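Local coordinates for protein alpha-L-rhamnosidase (Aspergillus terreus, PDB 6GSZ) that probably hydrolyses terminal non-reducing alpha-L-rhamnose residues from alpha-L-rhamnosides, as a calcium-containing, N-glycosylated glycoside hydrolase, at residues Val7-Thr21 / Trp95-Thr107. Numbering follows the deposited sequence.
Sequences VAFEHHRTALGIGET and WSDAVTVEPGLLT
Val101 sets its CB over the centre of one face of the Phe9 ring, 3.8 Å from the centroid, a CH-pi contact. With chi1 at 57°, CG1 of Val101 sits between the backbone N and the carbonyl carbon, and CG2 is left trans to N, where it meets Ile18 CD1 at 3.7 Å. Val99 CG2 approaches Phe9 CE2 obliquely at 3.6 Å and also meets Val7 CG1. One apolar layer results, joining Val7, Phe9 and Ile18 to Val99 and Val101.

Backbone pairing holds 15-18 beside 99-103 in parallel. Glu102 O takes two donors, Gly17 N at 2.8 Å and Ile18 N, and Gly104 N gives a straighter bond (167°) to Ile18 O at 2.8 Å. The register slips by one residue between Leu16 and Ile18, a beta bulge, with Gly17 at positive phi. At the start of strand 15-18, Glu102 N bonds only weakly to Ala15 O; one water links Ala15 O to Thr100 OG1 and a second links Ala15 N to Thr100 O.

On the other face, Leu16 CD1 lies against the Glu102 carboxylate, whose OE2 forms a salt bridge with Arg148. Ile18 CG2 lies 3.5 Å above one face of the His12 ring, offset toward its rim; His12 NE2 donates in the ring plane to Glu20 OE1 at 2.9 Å.

Strand 3-9 pairs with 25-30, whereas 15-18 joins the sheet of 99-103. Segments 7-9 and 99-103 run nearly parallel (8°), unpaired with each other, their axes 8.0 Å apart: one chain switches between facing sheets, as expected of an immunoglobulin-like beta sandwich, here the N-terminal domain.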
ATOM      1  N   VAL A   7      13.102  17.383  -3.531  1.00 14.04           N
ATOM      2  CA  VAL A   7      14.362  16.677  -3.479  1.00 13.53           C
ATOM      3  C   VAL A   7      14.175  15.548  -2.473  1.00 14.66           C
ATOM      4  O   VAL A   7      13.765  15.824  -1.314  1.00 16.28           O
ATOM      5  CB  VAL A   7      15.542  17.582  -3.079  1.00 13.70           C
ATOM      6  CG1 VAL A   7      16.802  16.767  -2.955  1.00 13.75           C
ATOM      7  CG2 VAL A   7      15.742  18.682  -4.112  1.00 15.41           C
ATOM      8  N   ALA A   8      14.430  14.301  -2.907  1.00 12.37           N
ATOM      9  CA  ALA A   8      14.174  13.168  -2.076  1.00 11.85           C
ATOM     10  C   ALA A   8      15.305  12.140  -2.157  1.00 10.50           C
ATOM     11  O   ALA A   8      16.028  12.030  -3.171  1.00 11.58           O
ATOM     12  CB  ALA A   8      12.860  12.566  -2.433  1.00 15.90           C
ATOM     13  N   PHE A   9      15.442  11.353  -1.086  1.00 11.36           N
ATOM     14  CA  PHE A   9      16.461  10.355  -0.942  1.00  9.86           C
ATOM     15  C   PHE A   9      15.849   8.957  -1.030  1.00 11.46           C
ATOM     16  O   PHE A   9      14.845   8.664  -0.344  1.00 11.34           O
ATOM     17  CB  PHE A   9      17.155  10.570   0.391  1.00 10.22           C
ATOM     18  CG  PHE A   9      17.744  11.949   0.493  1.00 11.84           C
ATOM     19  CD1 PHE A   9      18.934  12.268  -0.146  1.00 12.05           C
ATOM     20  CD2 PHE A   9      17.025  12.970   1.092  1.00 12.24           C
ATOM     21  CE1 PHE A   9      19.407  13.566  -0.151  1.00 13.22           C
ATOM     22  CE2 PHE A   9      17.524  14.261   1.122  1.00 12.72           C
ATOM     23  CZ  PHE A   9      18.707  14.572   0.484  1.00 13.54           C
ATOM     24  N   GLU A  10      16.453   8.082  -1.856  1.00 11.50           N
ATOM     25  CA  GLU A  10      15.868   6.762  -2.137  1.00 10.27           C
ATOM     26  C   GLU A  10      14.394   6.978  -2.484  1.00 10.59           C
ATOM     27  O   GLU A  10      14.058   7.816  -3.321  1.00 11.50           O
ATOM     28  CB  GLU A  10      16.164   5.781  -0.993  1.00 10.19           C
ATOM     29  CG  GLU A  10      17.663   5.556  -0.814  1.00 10.71           C
ATOM     30  CD  GLU A  10      18.337   4.686  -1.873  1.00 11.10           C
ATOM     31  OE1 GLU A  10      17.723   3.647  -2.213  1.00 11.75           O
ATOM     32  OE2 GLU A  10      19.466   5.040  -2.315  1.00 11.42           O
ATOM     33  N   HIS A  11      13.506   6.205  -1.835  1.00  9.54           N
ATOM     34  CA  HIS A  11      12.074   6.318  -1.996  1.00 10.65           C
ATOM     35  C   HIS A  11      11.407   6.875  -0.727  1.00 12.23           C
ATOM     36  O   HIS A  11      10.160   6.835  -0.597  1.00 13.28           O
ATOM     37  CB  HIS A  11      11.444   5.001  -2.430  1.00 10.77           C
ATOM     38  CG  HIS A  11      11.979   4.558  -3.751  1.00 11.23           C
ATOM     39  ND1 HIS A  11      11.609   5.138  -4.968  1.00 11.30           N
ATOM     40  CD2 HIS A  11      12.928   3.648  -4.021  1.00 10.42           C
ATOM     41  CE1 HIS A  11      12.306   4.549  -5.919  1.00 12.71           C
ATOM     42  NE2 HIS A  11      13.142   3.672  -5.383  1.00 11.25           N
ATOM     43  N   HIS A  12      12.215   7.533   0.095  1.00 11.32           N
ATOM     44  CA  HIS A  12      11.702   8.131   1.330  1.00 11.67           C
ATOM     45  C   HIS A  12      11.010   9.465   1.040  1.00 12.98           C
ATOM     46  O   HIS A  12      11.519  10.271   0.243  1.00 13.75           O
ATOM     47  CB  HIS A  12      12.854   8.416   2.279  1.00 12.06           C
ATOM     48  CG  HIS A  12      13.733   7.252   2.618  1.00 11.02           C
ATOM     49  ND1 HIS A  12      13.300   6.201   3.425  1.00 11.88           N
ATOM     50  CD2 HIS A  12      15.033   7.008   2.370  1.00 12.06           C
ATOM     51  CE1 HIS A  12      14.322   5.360   3.578  1.00 10.71           C
ATOM     52  NE2 HIS A  12      15.392   5.822   2.911  1.00 12.43           N
ATOM     53  N   ARG A  13       9.900   9.759   1.708  1.00 12.01           N
ATOM     54  CA  ARG A  13       9.267  11.066   1.585  1.00 13.47           C
ATOM     55  C   ARG A  13      10.115  12.128   2.307  1.00 15.65           C
ATOM     56  O   ARG A  13      10.232  13.275   1.859  1.00 19.33           O
ATOM     57  CB  ARG A  13       7.830  11.076   2.121  1.00 15.62           C
ATOM     58  CG  ARG A  13       6.870  10.144   1.398  1.00 17.43           C
ATOM     59  CD  ARG A  13       5.388  10.420   1.642  1.00 18.23           C
ATOM     60  NE  ARG A  13       5.011  11.737   1.117  1.00 18.08           N
ATOM     61  CZ  ARG A  13       3.832  12.323   1.291  1.00 15.87           C
ATOM     62  NH1 ARG A  13       2.882  11.691   1.985  1.00 16.84           N
ATOM     63  NH2 ARG A  13       3.597  13.527   0.764  1.00 20.52           N
ATOM     64  N   THR A  14      10.595  11.747   3.489  1.00 15.19           N
ATOM     65  CA  THR A  14      11.524  12.493   4.319  1.00 17.56           C
ATOM     66  C   THR A  14      12.588  11.509   4.807  1.00 13.76           C
ATOM     67  O   THR A  14      12.335  10.319   4.857  1.00 15.76           O
ATOM     68  CB  THR A  14      10.842  13.161   5.526  1.00 20.54           C
ATOM     69  OG1 THR A  14      10.398  12.163   6.440  1.00 23.71           O
ATOM     70  CG2 THR A  14       9.674  14.034   5.142  1.00 26.71           C
ATOM     71  N   ALA A  15      13.767  12.021   5.167  1.00 12.35           N
ATOM     72  CA  ALA A  15      14.922  11.154   5.369  1.00 11.70           C
ATOM     73  C   ALA A  15      15.566  11.389   6.738  1.00 12.93           C
ATOM     74  O   ALA A  15      16.673  11.870   6.869  1.00 14.22           O
ATOM     75  CB  ALA A  15      15.874  11.299   4.197  1.00 12.83           C
ATOM     76  N   LEU A  16      14.847  10.992   7.788  1.00 11.74           N
ATOM     77  CA  LEU A  16      15.352  11.020   9.178  1.00 12.99           C
ATOM     78  C   LEU A  16      15.439   9.576   9.692  1.00 10.67           C
ATOM     79  O   LEU A  16      14.409   8.891   9.804  1.00 13.01           O
ATOM     80  CB  LEU A  16      14.452  11.904  10.043  1.00 13.47           C
ATOM     81  CG  LEU A  16      14.790  11.853  11.536  1.00 13.90           C
ATOM     82  CD1 LEU A  16      16.210  12.334  11.792  1.00 15.93           C
ATOM     83  CD2 LEU A  16      13.782  12.641  12.365  1.00 17.17           C
ATOM     84  N   GLY A  17      16.656   9.145  10.015  1.00 10.81           N
ATOM     85  CA  GLY A  17      16.881   7.841  10.588  1.00 12.52           C
ATOM     86  C   GLY A  17      16.932   6.709   9.579  1.00 13.03           C
ATOM     87  O   GLY A  17      16.622   5.550   9.879  1.00 12.83           O
ATOM     88  N   ILE A  18      17.382   7.045   8.355  1.00 11.82           N
ATOM     89  CA  ILE A  18      17.390   6.109   7.240  1.00 11.10           C
ATOM     90  C   ILE A  18      18.527   5.084   7.385  1.00 10.44           C
ATOM     91  O   ILE A  18      19.485   5.234   8.155  1.00 12.24           O
ATOM     92  CB  ILE A  18      17.434   6.840   5.886  1.00 11.06           C
ATOM     93  CG1 ILE A  18      18.746   7.573   5.656  1.00 11.79           C
ATOM     94  CG2 ILE A  18      16.237   7.779   5.768  1.00 11.97           C
ATOM     95  CD1 ILE A  18      18.946   8.058   4.233  1.00 12.46           C
ATOM     96  N   GLY A  19      18.449   4.044   6.559  1.00 10.66           N
ATOM     97  CA  GLY A  19      19.409   2.959   6.569  1.00 11.32           C
ATOM     98  C   GLY A  19      20.601   3.155   5.641  1.00 12.66           C
ATOM     99  O   GLY A  19      21.571   2.421   5.718  1.00 15.64           O
ATOM    100  N   GLU A  20      20.525   4.123   4.742  1.00 11.66           N
ATOM    101  CA  GLU A  20      21.549   4.324   3.690  1.00 12.56           C
ATOM    102  C   GLU A  20      22.573   5.362   4.163  1.00 12.21           C
ATOM    103  O   GLU A  20      22.203   6.440   4.603  1.00 14.98           O
ATOM    104  CB  GLU A  20      20.929   4.816   2.377  1.00 13.02           C
ATOM    105  CG  GLU A  20      19.954   3.829   1.790  1.00 13.01           C
ATOM    106  CD  GLU A  20      18.519   3.889   2.320  1.00 12.05           C
ATOM    107  OE1 GLU A  20      18.126   4.960   2.866  1.00 14.66           O
ATOM    108  OE2 GLU A  20      17.790   2.898   2.072  1.00 15.09           O
ATOM    109  N   THR A  21      23.854   5.054   4.006  1.00 13.50           N
ATOM    110  CA  THR A  21      24.923   6.040   4.252  1.00 13.88           C
ATOM    111  C   THR A  21      25.305   6.757   2.949  1.00 13.08           C
ATOM    112  O   THR A  21      25.943   7.830   3.021  1.00 14.83           O
ATOM    113  CB  THR A  21      26.169   5.362   4.806  1.00 14.78           C
ATOM    114  OG1 THR A  21      26.647   4.400   3.871  1.00 17.18           O
ATOM    115  CG2 THR A  21      25.882   4.722   6.140  1.00 16.48           C
ATOM    116  N   TRP A  95      18.334  27.195  -7.137  1.00 17.66           N
ATOM    117  CA  TRP A  95      18.543  26.187  -6.104  1.00 16.93           C
ATOM    118  C   TRP A  95      17.204  25.785  -5.506  1.00 18.13           C
ATOM    119  O   TRP A  95      16.331  26.634  -5.259  1.00 17.48           O
ATOM    120  CB  TRP A  95      19.441  26.720  -4.989  1.00 17.56           C
ATOM    121  CG  TRP A  95      20.886  26.827  -5.340  1.00 19.54           C
ATOM    122  CD1 TRP A  95      21.596  27.976  -5.535  1.00 23.96           C
ATOM    123  CD2 TRP A  95      21.835  25.753  -5.424  1.00 18.22           C
ATOM    124  NE1 TRP A  95      22.909  27.678  -5.780  1.00 25.43           N
ATOM    125  CE2 TRP A  95      23.087  26.324  -5.715  1.00 21.43           C
ATOM    126  CE3 TRP A  95      21.751  24.367  -5.320  1.00 15.94           C
ATOM    127  CZ2 TRP A  95      24.234  25.547  -5.895  1.00 20.14           C
ATOM    128  CZ3 TRP A  95      22.877  23.605  -5.480  1.00 16.46           C
ATOM    129  CH2 TRP A  95      24.110  24.182  -5.760  1.00 18.83           C
ATOM    130  N   SER A  96      17.069  24.483  -5.286  1.00 15.96           N
ATOM    131  CA  SER A  96      15.938  23.929  -4.598  1.00 16.92           C
ATOM    132  C   SER A  96      15.859  24.449  -3.158  1.00 17.32           C
ATOM    133  O   SER A  96      16.831  24.926  -2.604  1.00 17.99           O
ATOM    134  CB  SER A  96      16.038  22.415  -4.570  1.00 16.03           C
ATOM    135  OG  SER A  96      17.069  22.004  -3.719  1.00 15.72           O
ATOM    136  N   ASP A  97      14.677  24.299  -2.564  1.00 17.24           N
ATOM    137  CA  ASP A  97      14.568  24.418  -1.119  1.00 18.05           C
ATOM    138  C   ASP A  97      15.444  23.331  -0.499  1.00 19.72           C
ATOM    139  O   ASP A  97      15.572  22.251  -1.057  1.00 22.64           O
ATOM    140  CB  ASP A  97      13.126  24.275  -0.648  1.00 22.06           C
ATOM    141  CG  ASP A  97      12.218  25.378  -1.123  1.00 30.49           C
ATOM    142  OD1 ASP A  97      12.737  26.480  -1.449  1.00 34.25           O
ATOM    143  OD2 ASP A  97      10.994  25.115  -1.198  1.00 43.47           O
ATOM    144  N   ALA A  98      16.071  23.655   0.634  1.00 16.44           N
ATOM    145  CA  ALA A  98      16.931  22.747   1.327  1.00 16.38           C
ATOM    146  C   ALA A  98      16.110  21.625   1.987  1.00 15.30           C
ATOM    147  O   ALA A  98      14.983  21.823   2.471  1.00 18.38           O
ATOM    148  CB  ALA A  98      17.736  23.503   2.374  1.00 19.52           C
ATOM    149  N   VAL A  99      16.705  20.437   1.988  1.00 14.17           N
ATOM    150  CA  VAL A  99      16.167  19.278   2.690  1.00 14.11           C
ATOM    151  C   VAL A  99      17.305  18.652   3.500  1.00 14.77           C
ATOM    152  O   VAL A  99      18.460  18.855   3.227  1.00 16.48           O
ATOM    153  CB  VAL A  99      15.608  18.249   1.687  1.00 15.63           C
ATOM    154  CG1 VAL A  99      14.395  18.771   0.943  1.00 18.85           C
ATOM    155  CG2 VAL A  99      16.649  17.766   0.688  1.00 16.78           C
ATOM    156  N   THR A 100      16.931  17.847   4.499  1.00 16.08           N
ATOM    157  CA  THR A 100      17.910  17.172   5.343  1.00 14.45           C
ATOM    158  C   THR A 100      17.876  15.651   5.106  1.00 11.69           C
ATOM    159  O   THR A 100      16.864  15.058   4.687  1.00 13.86           O
ATOM    160  CB  THR A 100      17.670  17.489   6.830  1.00 16.25           C
ATOM    161  OG1 THR A 100      16.337  17.126   7.188  1.00 18.34           O
ATOM    162  CG2 THR A 100      17.895  18.960   7.108  1.00 17.92           C
ATOM    163  N   VAL A 101      19.007  15.030   5.395  1.00 13.27           N
ATOM    164  CA  VAL A 101      19.160  13.583   5.323  1.00 12.51           C
ATOM    165  C   VAL A 101      20.070  13.123   6.465  1.00 12.35           C
ATOM    166  O   VAL A 101      21.059  13.759   6.751  1.00 13.72           O
ATOM    167  CB  VAL A 101      19.676  13.163   3.936  1.00 12.88           C
ATOM    168  CG1 VAL A 101      20.989  13.840   3.577  1.00 14.78           C
ATOM    169  CG2 VAL A 101      19.806  11.655   3.825  1.00 13.61           C
ATOM    170  N   GLU A 102      19.668  12.050   7.159  1.00 11.93           N
ATOM    171  CA  GLU A 102      20.386  11.628   8.371  1.00 13.37           C
ATOM    172  C   GLU A 102      20.176  10.137   8.574  1.00 11.39           C
ATOM    173  O   GLU A 102      19.031   9.693   8.725  1.00 12.89           O
ATOM    174  CB  GLU A 102      19.771  12.382   9.548  1.00 14.14           C
ATOM    175  CG  GLU A 102      20.399  12.045  10.872  1.00 15.23           C
ATOM    176  CD  GLU A 102      19.806  12.850  12.023  1.00 15.51           C
ATOM    177  OE1 GLU A 102      19.468  14.040  11.823  1.00 16.00           O
ATOM    178  OE2 GLU A 102      19.657  12.267  13.145  1.00 15.22           O
ATOM    179  N   PRO A 103      21.230   9.317   8.572  1.00 11.77           N
ATOM    180  CA  PRO A 103      21.060   7.907   8.888  1.00 11.65           C
ATOM    181  C   PRO A 103      20.688   7.688  10.357  1.00 11.28           C
ATOM    182  O   PRO A 103      21.041   8.488  11.236  1.00 13.47           O
ATOM    183  CB  PRO A 103      22.426   7.293   8.596  1.00 12.84           C
ATOM    184  CG  PRO A 103      23.071   8.279   7.644  1.00 13.34           C
ATOM    185  CD  PRO A 103      22.625   9.626   8.177  1.00 13.11           C
ATOM    186  N   GLY A 104      20.053   6.536  10.585  1.00 10.46           N
ATOM    187  CA  GLY A 104      19.694   6.069  11.921  1.00 11.49           C
ATOM    188  C   GLY A 104      20.834   5.319  12.594  1.00 12.94           C
ATOM    189  O   GLY A 104      21.998   5.673  12.488  1.00 12.92           O
ATOM    190  N   LEU A 105      20.445   4.332  13.395  1.00 12.25           N
ATOM    191  CA  LEU A 105      21.363   3.487  14.141  1.00 11.41           C
ATOM    192  C   LEU A 105      21.690   2.257  13.292  1.00 14.38           C
ATOM    193  O   LEU A 105      20.818   1.413  13.045  1.00 16.22           O
ATOM    194  CB  LEU A 105      20.706   3.099  15.479  1.00 13.37           C
ATOM    195  CG  LEU A 105      20.271   4.250  16.364  1.00 11.98           C
ATOM    196  CD1 LEU A 105      19.767   3.728  17.696  1.00 11.26           C
ATOM    197  CD2 LEU A 105      21.406   5.226  16.626  1.00 13.35           C
ATOM    198  N   LEU A 106      22.911   2.233  12.752  1.00 14.93           N
ATOM    199  CA  LEU A 106      23.196   1.332  11.638  1.00 15.51           C
ATOM    200  C   LEU A 106      23.736  -0.041  12.052  1.00 16.98           C
ATOM    201  O   LEU A 106      23.664  -0.981  11.281  1.00 21.11           O
ATOM    202  CB  LEU A 106      24.196   1.999  10.698  1.00 16.57           C
ATOM    203  CG  LEU A 106      23.805   3.364  10.156  1.00 17.78           C
ATOM    204  CD1 LEU A 106      24.971   4.012   9.425  1.00 19.44           C
ATOM    205  CD2 LEU A 106      22.623   3.204   9.234  1.00 22.86           C
ATOM    206  N   THR A 107      24.258  -0.159  13.274  1.00 18.08           N
ATOM    207  CA  THR A 107      24.770  -1.381  13.787  1.00 18.41           C
ATOM    208  C   THR A 107      24.225  -1.609  15.190  1.00 17.23           C
ATOM    209  O   THR A 107      23.784  -0.668  15.832  1.00 15.15           O
ATOM    210  CB  THR A 107      26.299  -1.336  13.913  1.00 21.49           C
ATOM    211  OG1 THR A 107      26.670  -0.415  14.944  1.00 23.83           O
ATOM    212  CG2 THR A 107      26.998  -0.928  12.643  1.00 24.67           C
TER
HETATM  213  O   HOH W   1      16.359  14.522   8.069  1.00 17.91           O
HETATM  214  O   HOH W   2      14.323  14.785   4.053  1.00 22.74           O